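Local coordinates for protein isomaltodextranase (Arthrobacter globiformis, PDB 5AWO) that hydrolyses alpha-1,6-glucosidic linkages in dextran-like polysaccharides, releasing successive isomaltose units from the non-reducing chain ends, at residues A[532-537]-A[599-604]; A[539-544]-A[561-566]. All blocks are in the same frame, centred on the assembly; numbering follows the deposited sequence.

Contact 1 of 2, residues A[532-537]-A[599-604]; sequences YRYANA and GAINLN
The strands through 532-535 and 602-604 run antiparallel, joined through their main chains. A535 and N602 form a hydrogen-bonded pair: A535 N reaches N602 O at 2.9 Å, and N602 N returns to A535 O at 2.9 Å, on a lone pair of that carbonyl. Farther along, N604 N donates to R533 O over 2.8 Å. Between these bonds lies the non-hydrogen-bonded pair Y534 and L603, where Y534 CA comes 3.1 Å from N602 O in a CA-H...O contact.

On the face of Y534 and L603 the touching side chains are apolar. L603 CG stands anti to its backbone N (chi1 -175°), and chi2 then turns CD1 against R533 O, within 4.3 Å of Y532 CB. I601 holds CG1 in the crowded position between N and the carbonyl carbon; with CD1 then extended anti, CD1 meets Y534 CB at 4.2 Å. The tyrosine takes the same crowded position (chi1 78°); its ring leans away from 599-604, meets F564 edge-to-face, and ends in a hydrogen bond from OH to P565 O. On the other face A535 CB sits 4.2 Å from N602 CB, alanine being small enough to lie close alongside.

R533 and N604 run side by side, pointing the same way, with R533 CB 4.1 Å from N604 CB; farther out R533 NH1 bonds to G495 O. N536, able to donate and accept, hydrogen-bonds through OD1 to T538 OG1 and through ND2 to F564 O and D540 O. Paired antiparallel strands with an apolar face turned to a second sheet are characteristic of the beta-sandwich of CBM35-type carbohydrate-binding modules.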
loop_
_atom_site.group_PDB
_atom_site.type_symbol
_atom_site.label_atom_id
_atom_site.label_comp_id
_atom_site.label_asym_id
_atom_site.label_seq_id
_atom_site.Cartn_x
_atom_site.Cartn_y
_atom_site.Cartn_z
ATOM N N TYR A 532 -21.043 15.201 10.745
ATOM C CA TYR A 532 -20.501 13.951 11.288
ATOM C C TYR A 532 -21.636 13.123 11.892
ATOM O O TYR A 532 -22.247 13.543 12.887
ATOM C CB TYR A 532 -19.473 14.242 12.399
ATOM C CG TYR A 532 -18.419 15.285 12.126
ATOM C CD1 TYR A 532 -18.678 16.651 12.314
ATOM C CD2 TYR A 532 -17.116 14.925 11.768
ATOM C CE1 TYR A 532 -17.695 17.598 12.098
ATOM C CE2 TYR A 532 -16.130 15.870 11.536
ATOM C CZ TYR A 532 -16.407 17.220 11.709
ATOM O OH TYR A 532 -15.403 18.136 11.477
ATOM N N ARG A 533 -21.961 11.966 11.314
ATOM C CA ARG A 533 -22.950 11.089 11.925
ATOM C C ARG A 533 -22.235 10.165 12.889
ATOM O O ARG A 533 -21.293 9.454 12.497
ATOM C CB ARG A 533 -23.780 10.286 10.906
ATOM C CG ARG A 533 -24.978 9.588 11.531
ATOM C CD ARG A 533 -25.943 9.008 10.509
ATOM N NE ARG A 533 -27.231 8.639 11.112
ATOM C CZ ARG A 533 -27.652 7.410 11.404
ATOM N NH1 ARG A 533 -26.915 6.332 11.144
ATOM N NH2 ARG A 533 -28.850 7.232 11.939
ATOM N N TYR A 534 -22.691 10.159 14.136
ATOM C CA TYR A 534 -21.948 9.565 15.236
ATOM C C TYR A 534 -22.880 8.952 16.286
ATOM O O TYR A 534 -24.076 9.263 16.322
ATOM C CB TYR A 534 -21.081 10.649 15.907
ATOM C CG TYR A 534 -21.895 11.537 16.833
ATOM C CD1 TYR A 534 -22.626 12.608 16.331
ATOM C CD2 TYR A 534 -21.980 11.257 18.189
ATOM C CE1 TYR A 534 -23.397 13.407 17.170
ATOM C CE2 TYR A 534 -22.754 12.048 19.031
ATOM C CZ TYR A 534 -23.461 13.108 18.508
ATOM O OH TYR A 534 -24.239 13.895 19.349
ATOM N N ALA A 535 -22.333 8.079 17.123
ATOM C CA ALA A 535 -22.979 7.632 18.368
ATOM C C ALA A 535 -22.050 7.990 19.547
ATOM O O ALA A 535 -20.821 8.003 19.404
ATOM C CB ALA A 535 -23.249 6.145 18.348
ATOM N N ASN A 536 -22.649 8.302 20.698
ATOM C CA ASN A 536 -21.912 8.593 21.939
ATOM C C ASN A 536 -22.842 8.444 23.132
ATOM O O ASN A 536 -23.644 9.340 23.393
ATOM C CB ASN A 536 -21.360 10.017 21.934
ATOM C CG ASN A 536 -20.885 10.478 23.316
ATOM O OD1 ASN A 536 -20.590 9.666 24.183
ATOM N ND2 ASN A 536 -20.809 11.777 23.503
ATOM N N ALA A 537 -22.748 7.314 23.806
ATOM C CA ALA A 537 -23.521 7.060 25.022
ATOM C C ALA A 537 -22.581 6.928 26.201
ATOM O O ALA A 537 -22.756 6.057 27.031
ATOM C CB ALA A 537 -24.362 5.804 24.873
ATOM N N GLY A 599 -13.954 11.494 26.306
ATOM C CA GLY A 599 -14.915 10.443 26.028
ATOM C C GLY A 599 -14.594 9.542 24.843
ATOM O O GLY A 599 -13.451 9.100 24.665
ATOM N N ALA A 600 -15.626 9.266 24.048
ATOM C CA ALA A 600 -15.517 8.382 22.889
ATOM C C ALA A 600 -16.705 8.607 21.950
ATOM O O ALA A 600 -17.769 9.064 22.379
ATOM C CB ALA A 600 -15.479 6.941 23.345
ATOM N N ILE A 601 -16.532 8.289 20.665
ATOM C CA ILE A 601 -17.654 8.212 19.737
ATOM C C ILE A 601 -17.478 7.008 18.850
ATOM O O ILE A 601 -16.376 6.477 18.724
ATOM C CB ILE A 601 -17.817 9.433 18.802
ATOM C CG1 ILE A 601 -16.756 9.456 17.679
ATOM C CG2 ILE A 601 -17.854 10.733 19.600
ATOM C CD1 ILE A 601 -16.980 10.548 16.644
ATOM N N ASN A 602 -18.576 6.607 18.230
ATOM C CA ASN A 602 -18.527 5.724 17.050
ATOM C C ASN A 602 -18.875 6.596 15.861
ATOM O O ASN A 602 -19.762 7.444 15.951
ATOM C CB ASN A 602 -19.493 4.575 17.189
ATOM C CG ASN A 602 -19.069 3.580 18.253
ATOM O OD1 ASN A 602 -17.882 3.420 18.522
ATOM N ND2 ASN A 602 -20.035 2.897 18.860
ATOM N N LEU A 603 -18.182 6.421 14.737
ATOM C CA LEU A 603 -18.362 7.294 13.600
ATOM C C LEU A 603 -18.930 6.520 12.419
ATOM O O LEU A 603 -18.343 5.521 11.999
ATOM C CB LEU A 603 -17.043 7.958 13.200
ATOM C CG LEU A 603 -17.127 8.983 12.080
ATOM C CD1 LEU A 603 -17.854 10.256 12.530
ATOM C CD2 LEU A 603 -15.749 9.322 11.559
ATOM N N ASN A 604 -20.052 6.998 11.880
ATOM C CA ASN A 604 -20.691 6.384 10.712
ATOM C C ASN A 604 -20.238 7.002 9.406
ATOM O O ASN A 604 -19.857 6.282 8.476
ATOM C CB ASN A 604 -22.204 6.514 10.846
ATOM C CG ASN A 604 -22.968 5.585 9.923
ATOM O OD1 ASN A 604 -22.421 4.655 9.285
ATOM N ND2 ASN A 604 -24.237 5.806 9.866
#

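Contact 2 of 2, residues A[539-544]-A[561-566]; sequences GDTSTM and HVSFPG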
loop_
_atom_site.group_PDB
_atom_site.type_symbol
_atom_site.label_atom_id
_atom_site.label_comp_id
_atom_site.label_asym_id
_atom_site.label_seq_id
_atom_site.Cartn_x
_atom_site.Cartn_y
_atom_site.Cartn_z
ATOM N N GLY A 539 -22.359 9.176 28.442
ATOM C CA GLY A 539 -23.011 9.906 29.544
ATOM C C GLY A 539 -22.619 11.369 29.613
ATOM O O GLY A 539 -23.009 12.074 30.545
ATOM N N ASP A 540 -21.842 11.840 28.641
ATOM C CA ASP A 540 -21.349 13.209 28.623
ATOM C C ASP A 540 -20.899 13.564 27.204
ATOM O O ASP A 540 -20.750 12.671 26.352
ATOM C CB ASP A 540 -20.185 13.338 29.622
ATOM C CG ASP A 540 -19.977 14.763 30.137
ATOM O OD1 ASP A 540 -20.509 15.738 29.568
ATOM O OD2 ASP A 540 -19.222 14.906 31.121
ATOM N N THR A 541 -20.732 14.854 26.934
ATOM C CA THR A 541 -20.174 15.315 25.670
ATOM C C THR A 541 -18.821 14.623 25.452
ATOM O O THR A 541 -18.014 14.476 26.383
ATOM C CB THR A 541 -20.003 16.853 25.638
ATOM O OG1 THR A 541 -21.282 17.490 25.780
ATOM C CG2 THR A 541 -19.374 17.323 24.336
ATOM N N SER A 542 -18.602 14.148 24.231
ATOM C CA SER A 542 -17.293 13.640 23.835
ATOM C C SER A 542 -16.662 14.618 22.850
ATOM O O SER A 542 -17.349 15.431 22.242
ATOM C CB SER A 542 -17.435 12.268 23.194
ATOM O OG SER A 542 -17.888 11.303 24.105
ATOM N N THR A 543 -15.345 14.557 22.682
ATOM C CA THR A 543 -14.704 15.397 21.683
ATOM C C THR A 543 -13.781 14.547 20.810
ATOM O O THR A 543 -13.298 13.516 21.247
ATOM C CB THR A 543 -13.937 16.604 22.281
ATOM O OG1 THR A 543 -12.730 16.186 22.931
ATOM C CG2 THR A 543 -14.829 17.361 23.282
ATOM N N MET A 544 -13.576 15.011 19.591
ATOM C CA MET A 544 -12.547 14.460 18.693
ATOM C C MET A 544 -11.746 15.589 18.105
ATOM O O MET A 544 -12.262 16.697 17.922
ATOM C CB MET A 544 -13.190 13.660 17.543
ATOM C CG MET A 544 -13.992 12.478 18.009
ATOM S SD MET A 544 -13.024 11.087 18.625
ATOM C CE MET A 544 -13.986 10.482 20.004
ATOM N N HIS A 561 -10.750 20.663 18.605
ATOM C CA HIS A 561 -11.670 19.746 19.246
ATOM C C HIS A 561 -13.054 20.072 18.735
ATOM O O HIS A 561 -13.519 21.210 18.872
ATOM C CB HIS A 561 -11.649 19.901 20.770
ATOM C CG HIS A 561 -10.330 19.580 21.401
ATOM N ND1 HIS A 561 -9.810 18.306 21.431
ATOM C CD2 HIS A 561 -9.434 20.367 22.046
ATOM C CE1 HIS A 561 -8.644 18.322 22.050
ATOM N NE2 HIS A 561 -8.395 19.561 22.441
ATOM N N VAL A 562 -13.702 19.084 18.127
ATOM C CA VAL A 562 -15.091 19.172 17.721
ATOM C C VAL A 562 -15.898 18.404 18.761
ATOM O O VAL A 562 -15.477 17.337 19.212
ATOM C CB VAL A 562 -15.292 18.586 16.303
ATOM C CG1 VAL A 562 -16.765 18.574 15.930
ATOM C CG2 VAL A 562 -14.484 19.380 15.294
ATOM N N SER A 563 -17.029 18.960 19.194
ATOM C CA SER A 563 -17.780 18.371 20.292
ATOM C C SER A 563 -18.943 17.542 19.796
ATOM O O SER A 563 -19.566 17.882 18.790
ATOM C CB SER A 563 -18.278 19.474 21.248
ATOM O OG SER A 563 -17.177 20.187 21.778
ATOM N N PHE A 564 -19.229 16.467 20.524
ATOM C CA PHE A 564 -20.217 15.461 20.161
ATOM C C PHE A 564 -21.125 15.154 21.369
ATOM O O PHE A 564 -20.718 14.454 22.289
ATOM C CB PHE A 564 -19.504 14.178 19.694
ATOM C CG PHE A 564 -18.710 14.354 18.427
ATOM C CD1 PHE A 564 -17.401 14.811 18.462
ATOM C CD2 PHE A 564 -19.271 14.052 17.193
ATOM C CE1 PHE A 564 -16.666 14.975 17.294
ATOM C CE2 PHE A 564 -18.537 14.220 16.024
ATOM C CZ PHE A 564 -17.239 14.681 16.072
ATOM N N PRO A 565 -22.372 15.675 21.364
ATOM C CA PRO A 565 -23.272 15.503 22.524
ATOM C C PRO A 565 -23.588 14.056 22.889
ATOM O O PRO A 565 -23.721 13.205 21.995
ATOM C CB PRO A 565 -24.550 16.237 22.091
ATOM C CG PRO A 565 -24.100 17.251 21.103
ATOM C CD PRO A 565 -22.899 16.651 20.396
ATOM N N GLY A 566 -23.700 13.778 24.187
ATOM C CA GLY A 566 -24.097 12.470 24.684
ATOM C C GLY A 566 -25.538 12.177 24.293
ATOM O O GLY A 566 -26.380 13.084 24.272
HETATM O O HOH W 1 -23.590 16.039 26.029
#
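Four main-chain hydrogen bonds zip 542-544 to 561-564. The shortest runs from F564 N to S542 O, 2.7 Å, nearly along the C=O axis though bent to 146° at the hydrogen; its return, S542 N to F564 O at 2.9 Å, approaches from above the carbonyl plane. At the M544-V562 pair, V562 N meets M544 O at 2.8 Å and a straight 170°, and M544 N reaches V562 O at 3.0 Å.

Past the end of the ladder a water takes over: it hydrogen-bonds to T541 OG1 at 2.7 Å and accepts from G566 N at 2.9 Å. G566 suits this place, since a CB here would crowd D540 O. D540 OD1 turns toward the following residue and accepts from T541 N, which lies above the carboxylate plane, while OD2 forms a salt bridge with K598. These strands are the two arms of a beta hairpin in one sheet of the carbohydrate-binding module, and their faces differ in character.

The face bearing T543 and S563 is partly exposed. T543 OG1 occupies the crowded position between N and the carbonyl carbon (chi1 73°) and hydrogen-bonds to D597 OD1 and K598 N; H561 ND1 shares that same D597 oxygen, so one carboxylate ties residues from both arms.

The opposite face is buried. The F564 ring presents its edge to S542 O, and M544 crosses it at about a right angle, with CB 3.7 Å from F564 CE1. The broad ring suits this place, touching I591 and I601 as well as M544. An alanine at F564 would lose the ring against which M544 and Y534 rest and would probably loosen this packing. The flexible M544 chain, bent at chi2 and chi3, leads away from 561-566 and packs against I601 and I591. S542 OG, on the same buried face, hydrogen-bonds to A600 O.

Overall arrangement
Both contacts belong to the carbohydrate-binding module, their centres about 8 Å apart and away from the catalytic aspartates D201 and D262. Along the chain the order is 532-537, 539-544, 561-566, 599-604, so the hairpin of contact 2 is inserted between the two strands of contact 1. The strands lie in different antiparallel sheets: 526-535 and 601-609 in one, 542-549 and 555-564 in the other, with the turn after 535 carrying the chain across. Hydrogen bonds from side chains to main-chain carbonyls join the two contacts, and M544 CE packs on I601 N. The two sheets therefore meet here through side chains of both contacts, facing each other across the sandwich interior.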